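Local coordinates for protein beta-galactosidase (Trichoderma reesei, PDB 3OGR) that probably hydrolyses terminal non-reducing beta-D-galactose residues in beta-D-galactosides, as a glycoside hydrolase of family 35, at residues His48-Pro53 with Pro117-Glu122; Val232-His237 with Pro273-Glu278. One frame throughout, in Å; residues are numbered along the deposited sequence.

Contact 1. Residues His48-Pro53 with Pro117-Glu122. With GAL (beta-D-galactopyranose), chain E.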
loop_
_atom_site.group_PDB
_atom_site.type_symbol
_atom_site.label_atom_id
_atom_site.label_comp_id
_atom_site.label_asym_id
_atom_site.label_seq_id
_atom_site.Cartn_x
_atom_site.Cartn_y
_atom_site.Cartn_z
ATOM N N HIS A 48 3.096 4.228 -1.102
ATOM C CA HIS A 48 3.967 4.934 -0.135
ATOM C C HIS A 48 5.436 4.779 -0.600
ATOM O O HIS A 48 5.985 3.678 -0.506
ATOM C CB HIS A 48 3.800 4.365 1.279
ATOM C CG HIS A 48 2.418 4.582 1.813
ATOM N ND1 HIS A 48 1.900 3.905 2.912
ATOM C CD2 HIS A 48 1.442 5.426 1.387
ATOM C CE1 HIS A 48 0.655 4.320 3.116
ATOM N NE2 HIS A 48 0.364 5.256 2.219
ATOM N N PRO A 49 6.039 5.874 -1.071
ATOM C CA PRO A 49 7.401 5.746 -1.671
ATOM C C PRO A 49 8.391 5.151 -0.670
ATOM O O PRO A 49 9.269 4.405 -1.073
ATOM C CB PRO A 49 7.784 7.171 -2.077
ATOM C CG PRO A 49 6.770 8.099 -1.359
ATOM C CD PRO A 49 5.455 7.248 -1.140
ATOM N N PHE A 50 8.202 5.417 0.647
ATOM C CA PHE A 50 9.207 4.928 1.598
ATOM C C PHE A 50 9.128 3.449 1.869
ATOM O O PHE A 50 10.029 2.871 2.503
ATOM C CB PHE A 50 9.116 5.718 2.912
ATOM C CG PHE A 50 7.714 5.701 3.484
ATOM C CD1 PHE A 50 7.305 4.585 4.291
ATOM C CD2 PHE A 50 6.782 6.740 3.224
ATOM C CE1 PHE A 50 5.973 4.519 4.829
ATOM C CE2 PHE A 50 5.483 6.684 3.777
ATOM C CZ PHE A 50 5.074 5.557 4.584
ATOM N N ARG A 51 8.086 2.817 1.366
ATOM C CA ARG A 51 7.930 1.361 1.510
ATOM C C ARG A 51 8.457 0.599 0.284
ATOM O O ARG A 51 8.382 -0.641 0.254
ATOM C CB ARG A 51 6.448 1.030 1.747
ATOM C CG ARG A 51 6.103 1.188 3.259
ATOM C CD ARG A 51 4.573 1.171 3.495
ATOM N NE ARG A 51 4.330 0.771 4.911
ATOM C CZ ARG A 51 3.352 1.287 5.681
ATOM N NH1 ARG A 51 2.599 2.369 5.261
ATOM N NH2 ARG A 51 3.157 0.786 6.916
ATOM N N LEU A 52 9.096 1.308 -0.638
ATOM C CA LEU A 52 9.747 0.650 -1.826
ATOM C C LEU A 52 11.002 1.462 -2.115
ATOM O O LEU A 52 10.971 2.402 -2.920
ATOM C CB LEU A 52 8.797 0.641 -3.025
ATOM C CG LEU A 52 9.355 -0.008 -4.288
ATOM C CD1 LEU A 52 9.878 -1.440 -4.053
ATOM C CD2 LEU A 52 8.330 -0.004 -5.390
ATOM N N PRO A 53 12.084 1.121 -1.435
ATOM C CA PRO A 53 13.365 1.914 -1.554
ATOM C C PRO A 53 14.147 1.454 -2.782
ATOM O O PRO A 53 15.375 1.281 -2.731
ATOM C CB PRO A 53 14.087 1.563 -0.232
ATOM C CG PRO A 53 13.647 0.136 0.063
ATOM C CD PRO A 53 12.181 0.042 -0.414
ATOM N N PRO A 117 2.206 16.369 9.316
ATOM C CA PRO A 117 3.296 15.555 9.889
ATOM C C PRO A 117 2.855 14.196 10.429
ATOM O O PRO A 117 3.655 13.264 10.380
ATOM C CB PRO A 117 3.761 16.444 11.080
ATOM C CG PRO A 117 3.427 17.822 10.745
ATOM C CD PRO A 117 2.244 17.776 9.776
ATOM N N TYR A 118 1.645 14.108 10.986
ATOM C CA TYR A 118 1.183 12.824 11.471
ATOM C C TYR A 118 0.482 12.095 10.307
ATOM O O TYR A 118 -0.385 12.659 9.633
ATOM C CB TYR A 118 0.143 13.010 12.614
ATOM C CG TYR A 118 -0.225 11.662 13.190
ATOM C CD1 TYR A 118 0.752 10.965 13.951
ATOM C CD2 TYR A 118 -1.434 11.079 12.918
ATOM C CE1 TYR A 118 0.478 9.717 14.444
ATOM C CE2 TYR A 118 -1.724 9.784 13.395
ATOM C CZ TYR A 118 -0.742 9.137 14.164
ATOM O OH TYR A 118 -0.930 7.831 14.567
ATOM N N ILE A 119 0.867 10.816 10.094
ATOM C CA ILE A 119 0.266 10.033 8.965
ATOM C C ILE A 119 -0.441 8.735 9.376
ATOM O O ILE A 119 -1.238 8.222 8.622
ATOM C CB ILE A 119 1.349 9.713 7.820
ATOM C CG1 ILE A 119 2.505 8.886 8.390
ATOM C CG2 ILE A 119 1.788 10.998 7.173
ATOM C CD1 ILE A 119 3.307 8.205 7.275
ATOM N N ASN A 120 -0.155 8.262 10.579
ATOM C CA ASN A 120 -0.714 6.974 11.106
ATOM C C ASN A 120 -0.090 5.856 10.252
ATOM O O ASN A 120 1.089 5.546 10.479
ATOM C CB ASN A 120 -2.279 6.980 11.145
ATOM C CG ASN A 120 -2.826 6.051 12.181
ATOM O OD1 ASN A 120 -2.535 6.222 13.394
ATOM N ND2 ASN A 120 -3.594 4.997 11.716
ATOM N N ALA A 121 -0.836 5.256 9.288
ATOM C CA ALA A 121 -0.202 4.484 8.190
ATOM C C ALA A 121 0.407 3.170 8.576
ATOM O O ALA A 121 1.083 2.499 7.778
ATOM C CB ALA A 121 0.852 5.318 7.396
ATOM N N GLU A 122 0.130 2.736 9.797
ATOM C CA GLU A 122 0.792 1.514 10.361
ATOM C C GLU A 122 2.327 1.611 10.289
ATOM O O GLU A 122 3.020 0.612 10.185
ATOM C CB GLU A 122 0.296 0.219 9.678
ATOM C CG GLU A 122 -1.202 -0.039 10.091
ATOM C CD GLU A 122 -2.213 0.868 9.420
ATOM O OE1 GLU A 122 -2.239 0.917 8.147
ATOM O OE2 GLU A 122 -3.050 1.510 10.157
HETATM C C1 GAL E . -6.877 5.124 8.090
HETATM C C2 GAL E . -5.568 5.950 8.313
HETATM C C3 GAL E . -4.424 5.349 7.521
HETATM C C4 GAL E . -4.267 3.862 7.865
HETATM C C5 GAL E . -5.611 3.177 7.636
HETATM C C6 GAL E . -5.650 1.699 8.077
HETATM O O1 GAL E . -7.876 5.417 9.066
HETATM O O2 GAL E . -5.799 7.274 7.840
HETATM O O3 GAL E . -3.215 6.021 7.841
HETATM O O4 GAL E . -3.920 3.789 9.246
HETATM O O5 GAL E . -6.621 3.801 8.455
HETATM O O6 GAL E . -4.742 0.958 7.264
#
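The galactose-binding site of the TIM-barrel domain is lined here by the 117-122 loop, after strand 110-116, and the 48-53 loop, after strand 38-47, backs it as a second shell: its Arg51 grips the backbone of Ala121. The guanidinium meets the carbonyl end-on. Both terminal nitrogens give to a single oxygen: Arg51 NH1 lies 2.9 Å and Arg51 NH2 2.8 Å from Ala121 O. The acceptor sits in the guanidinium plane, and both donors sit in the carbonyl plane. Arg51 NH1 also donates to His48 ND1 at 2.9 Å, in the plane of the imidazole. With Arg51 NE bound to Asn329, the guanidinium is held against rotation. His48 NE2 is bonded to Glu46, so both ring nitrogens are engaged. Phe50 CG stands between its backbone N and carbonyl carbon (chi1 54°), and from there the ring brings CZ to Ile119 CD1 at 4.2 Å. The anchored loop presents its polar groups to the sugar. Ala121 N donates to galactose O3 at 2.9 Å, and Asn120 ND2 to galactose O4 at 2.8 Å. Glu122 bends at chi2 (75°) and spans two hydroxyls: galactose O4 donates to Glu122 OE2 at 2.6 Å, and galactose O6 to Glu122 OE1 at 2.7 Å. Such sugar-binding loops at the C-terminal ends of the strands are typical of TIM-barrel glycosidases.

Contact 2. Residues Val232-His237 with Pro273-Glu278. With GAL (beta-D-galactopyranose), chain E.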
loop_
_atom_site.group_PDB
_atom_site.type_symbol
_atom_site.label_atom_id
_atom_site.label_comp_id
_atom_site.label_asym_id
_atom_site.label_seq_id
_atom_site.Cartn_x
_atom_site.Cartn_y
_atom_site.Cartn_z
ATOM N N VAL A 232 -10.359 23.586 5.348
ATOM C CA VAL A 232 -9.668 23.277 4.109
ATOM C C VAL A 232 -10.527 23.684 2.914
ATOM O O VAL A 232 -11.673 24.175 3.085
ATOM C CB VAL A 232 -9.218 21.768 4.049
ATOM C CG1 VAL A 232 -8.155 21.516 5.157
ATOM C CG2 VAL A 232 -10.425 20.853 4.152
ATOM N N ASP A 233 -10.025 23.378 1.701
ATOM C CA ASP A 233 -10.754 23.766 0.512
ATOM C C ASP A 233 -11.807 22.747 0.139
ATOM O O ASP A 233 -12.889 23.101 -0.274
ATOM C CB ASP A 233 -9.781 23.928 -0.649
ATOM C CG ASP A 233 -8.805 25.043 -0.438
ATOM O OD1 ASP A 233 -9.229 26.158 -0.007
ATOM O OD2 ASP A 233 -7.611 24.836 -0.755
ATOM N N ILE A 234 -11.452 21.453 0.217
ATOM C CA ILE A 234 -12.388 20.400 -0.200
ATOM C C ILE A 234 -12.464 19.450 1.007
ATOM O O ILE A 234 -11.414 18.943 1.461
ATOM C CB ILE A 234 -11.815 19.629 -1.437
ATOM C CG1 ILE A 234 -11.805 20.584 -2.646
ATOM C CG2 ILE A 234 -12.732 18.390 -1.693
ATOM C CD1 ILE A 234 -10.995 20.062 -3.855
ATOM N N TYR A 235 -13.698 19.226 1.489
ATOM C CA TYR A 235 -13.894 18.283 2.584
ATOM C C TYR A 235 -13.833 16.832 2.104
ATOM O O TYR A 235 -14.586 16.449 1.199
ATOM C CB TYR A 235 -15.299 18.583 3.241
ATOM C CG TYR A 235 -15.567 17.595 4.360
ATOM C CD1 TYR A 235 -14.936 17.708 5.622
ATOM C CD2 TYR A 235 -16.470 16.544 4.166
ATOM C CE1 TYR A 235 -15.161 16.802 6.635
ATOM C CE2 TYR A 235 -16.708 15.609 5.184
ATOM C CZ TYR A 235 -16.075 15.782 6.432
ATOM O OH TYR A 235 -16.335 14.877 7.449
ATOM N N GLY A 236 -12.941 16.044 2.696
ATOM C CA GLY A 236 -12.851 14.640 2.340
ATOM C C GLY A 236 -13.059 13.807 3.587
ATOM O O GLY A 236 -12.861 14.277 4.719
ATOM N N HIS A 237 -13.501 12.561 3.382
ATOM C CA HIS A 237 -13.552 11.640 4.512
ATOM C C HIS A 237 -13.197 10.212 4.040
ATOM O O HIS A 237 -13.028 9.967 2.832
ATOM C CB HIS A 237 -14.881 11.651 5.299
ATOM C CG HIS A 237 -16.026 11.022 4.560
ATOM N ND1 HIS A 237 -16.267 9.653 4.554
ATOM C CD2 HIS A 237 -17.075 11.601 3.897
ATOM C CE1 HIS A 237 -17.401 9.416 3.875
ATOM N NE2 HIS A 237 -17.892 10.583 3.457
ATOM N N PRO A 273 -16.606 18.727 -4.233
ATOM C CA PRO A 273 -16.855 17.364 -4.769
ATOM C C PRO A 273 -16.900 16.309 -3.663
ATOM O O PRO A 273 -16.065 16.335 -2.752
ATOM C CB PRO A 273 -15.611 17.090 -5.668
ATOM C CG PRO A 273 -15.076 18.389 -5.989
ATOM C CD PRO A 273 -15.342 19.264 -4.733
ATOM N N PHE A 274 -17.796 15.368 -3.821
ATOM C CA PHE A 274 -17.845 14.241 -2.844
ATOM C C PHE A 274 -16.548 13.417 -2.977
ATOM O O PHE A 274 -16.255 12.870 -4.035
ATOM C CB PHE A 274 -19.109 13.391 -3.009
ATOM C CG PHE A 274 -19.101 12.159 -2.119
ATOM C CD1 PHE A 274 -18.623 12.199 -0.781
ATOM C CD2 PHE A 274 -19.556 10.945 -2.659
ATOM C CE1 PHE A 274 -18.623 11.054 0.029
ATOM C CE2 PHE A 274 -19.572 9.771 -1.843
ATOM C CZ PHE A 274 -19.084 9.829 -0.533
ATOM N N SER A 275 -15.778 13.402 -1.872
ATOM C CA SER A 275 -14.400 12.892 -1.892
ATOM C C SER A 275 -14.210 11.815 -0.812
ATOM O O SER A 275 -14.391 12.074 0.398
ATOM C CB SER A 275 -13.433 14.058 -1.602
ATOM O OG SER A 275 -13.566 15.035 -2.636
ATOM N N LEU A 276 -13.781 10.661 -1.256
ATOM C CA LEU A 276 -13.370 9.583 -0.322
ATOM C C LEU A 276 -11.854 9.481 -0.472
ATOM O O LEU A 276 -11.320 8.917 -1.451
ATOM C CB LEU A 276 -14.024 8.259 -0.676
ATOM C CG LEU A 276 -15.569 8.230 -0.404
ATOM C CD1 LEU A 276 -16.174 6.936 -1.036
ATOM C CD2 LEU A 276 -15.876 8.291 1.143
ATOM N N VAL A 277 -11.161 10.120 0.480
ATOM C CA VAL A 277 -9.701 10.293 0.397
ATOM C C VAL A 277 -8.977 9.007 0.723
ATOM O O VAL A 277 -7.886 8.731 0.264
ATOM C CB VAL A 277 -9.274 11.518 1.273
ATOM C CG1 VAL A 277 -7.728 11.627 1.320
ATOM C CG2 VAL A 277 -9.819 12.794 0.643
ATOM N N GLU A 278 -9.636 8.160 1.546
ATOM C CA GLU A 278 -9.173 6.750 1.727
ATOM C C GLU A 278 -10.397 5.869 1.741
ATOM O O GLU A 278 -11.277 6.052 2.612
ATOM C CB GLU A 278 -8.471 6.549 3.070
ATOM C CG GLU A 278 -7.169 7.398 3.245
ATOM C CD GLU A 278 -6.605 7.209 4.617
ATOM O OE1 GLU A 278 -6.846 6.121 5.215
ATOM O OE2 GLU A 278 -5.932 8.116 5.102
HETATM C C1 GAL E . -6.877 5.124 8.090
HETATM C C2 GAL E . -5.568 5.950 8.313
HETATM C C3 GAL E . -4.424 5.349 7.521
HETATM C C4 GAL E . -4.267 3.862 7.865
HETATM C C5 GAL E . -5.611 3.177 7.636
HETATM C C6 GAL E . -5.650 1.699 8.077
HETATM O O1 GAL E . -7.876 5.417 9.066
HETATM O O2 GAL E . -5.799 7.274 7.840
HETATM O O3 GAL E . -3.215 6.021 7.841
HETATM O O4 GAL E . -3.920 3.789 9.246
HETATM O O5 GAL E . -6.621 3.801 8.455
HETATM O O6 GAL E . -4.742 0.958 7.264
HETATM O O HOH W 1 -16.250 14.197 0.946
HETATM O O HOH W 2 -16.444 17.551 -0.335
#
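The rings of His237 and Phe274 meet obliquely, their planes at 40° and their centroids 5.8 Å apart. His237 NE2 lies at the edge of the Phe274 ring, in its plane, 3.5 Å from Phe274 CE1. Leu276 runs beside His237 and points the same way. Its CD2 methyl approaches the imidazole obliquely, 3.3 Å from His237 CE1. His237 CG lies between its backbone N and carbonyl carbon (chi1 72°), which swings the ring back toward Phe274 and Leu276. Trp261 of helix 261-268 meets the His237 ring edge-to-face and also touches Phe274 and Leu276.

The backbones pair in parallel, His237 alongside Leu276. His237 N donates to Ser275 O at 3.2 Å, nearly straight at 168°. Val277 N donates to His237 O at 3.0 Å. This is the parallel pairing within a beta-alpha-beta unit of the TIM barrel, with helix 261-268 between strands 236-239 and 275-280. Toward the start of the strands two waters bridge the backbones. Water 1 donates to Tyr235 O and accepts from Ser275 N, while water 2 donates to both Tyr235 O and Pro273 O. Ser275 OG also gives its proton to Pro273 O, from above the carbonyl plane. Ile234 CG2 rests 3.6 Å from Ser275 OG.

At the corner formed by Val277 and Glu278, the extended Glu278 side chain reaches the galactose. Galactose O2 donates to Glu278 OE2 at 2.9 Å. Arg114 forms a salt bridge with that same oxygen, and Tyr240 is hydrogen-bonded to Glu278 OE1. Replacing Glu278 with an alanine is likely to leave galactose O2 and the Tyr240 hydroxyl without their carboxylate partners, and the charge of Arg114 without its mate.

Contact 1 comes first along the chain and closes before contact 2 opens. All four segments belong to the family 35 catalytic TIM-barrel domain. Their centres are 20 Å apart. Their nearest atoms are about 6 Å apart, so they do not touch. The sheet joins them indirectly: strand 318-321 pairs in parallel with both 38-47 and 275-280. The loop after 38-47 belongs to contact 1, and strand 275-280 to contact 2. The bound galactose is the common point, and each contact reaches it with one of its segments. The 117-122 loop and Glu278, distant in sequence, thus meet at one sugar, while 48-53 and 232-237 adjoin them.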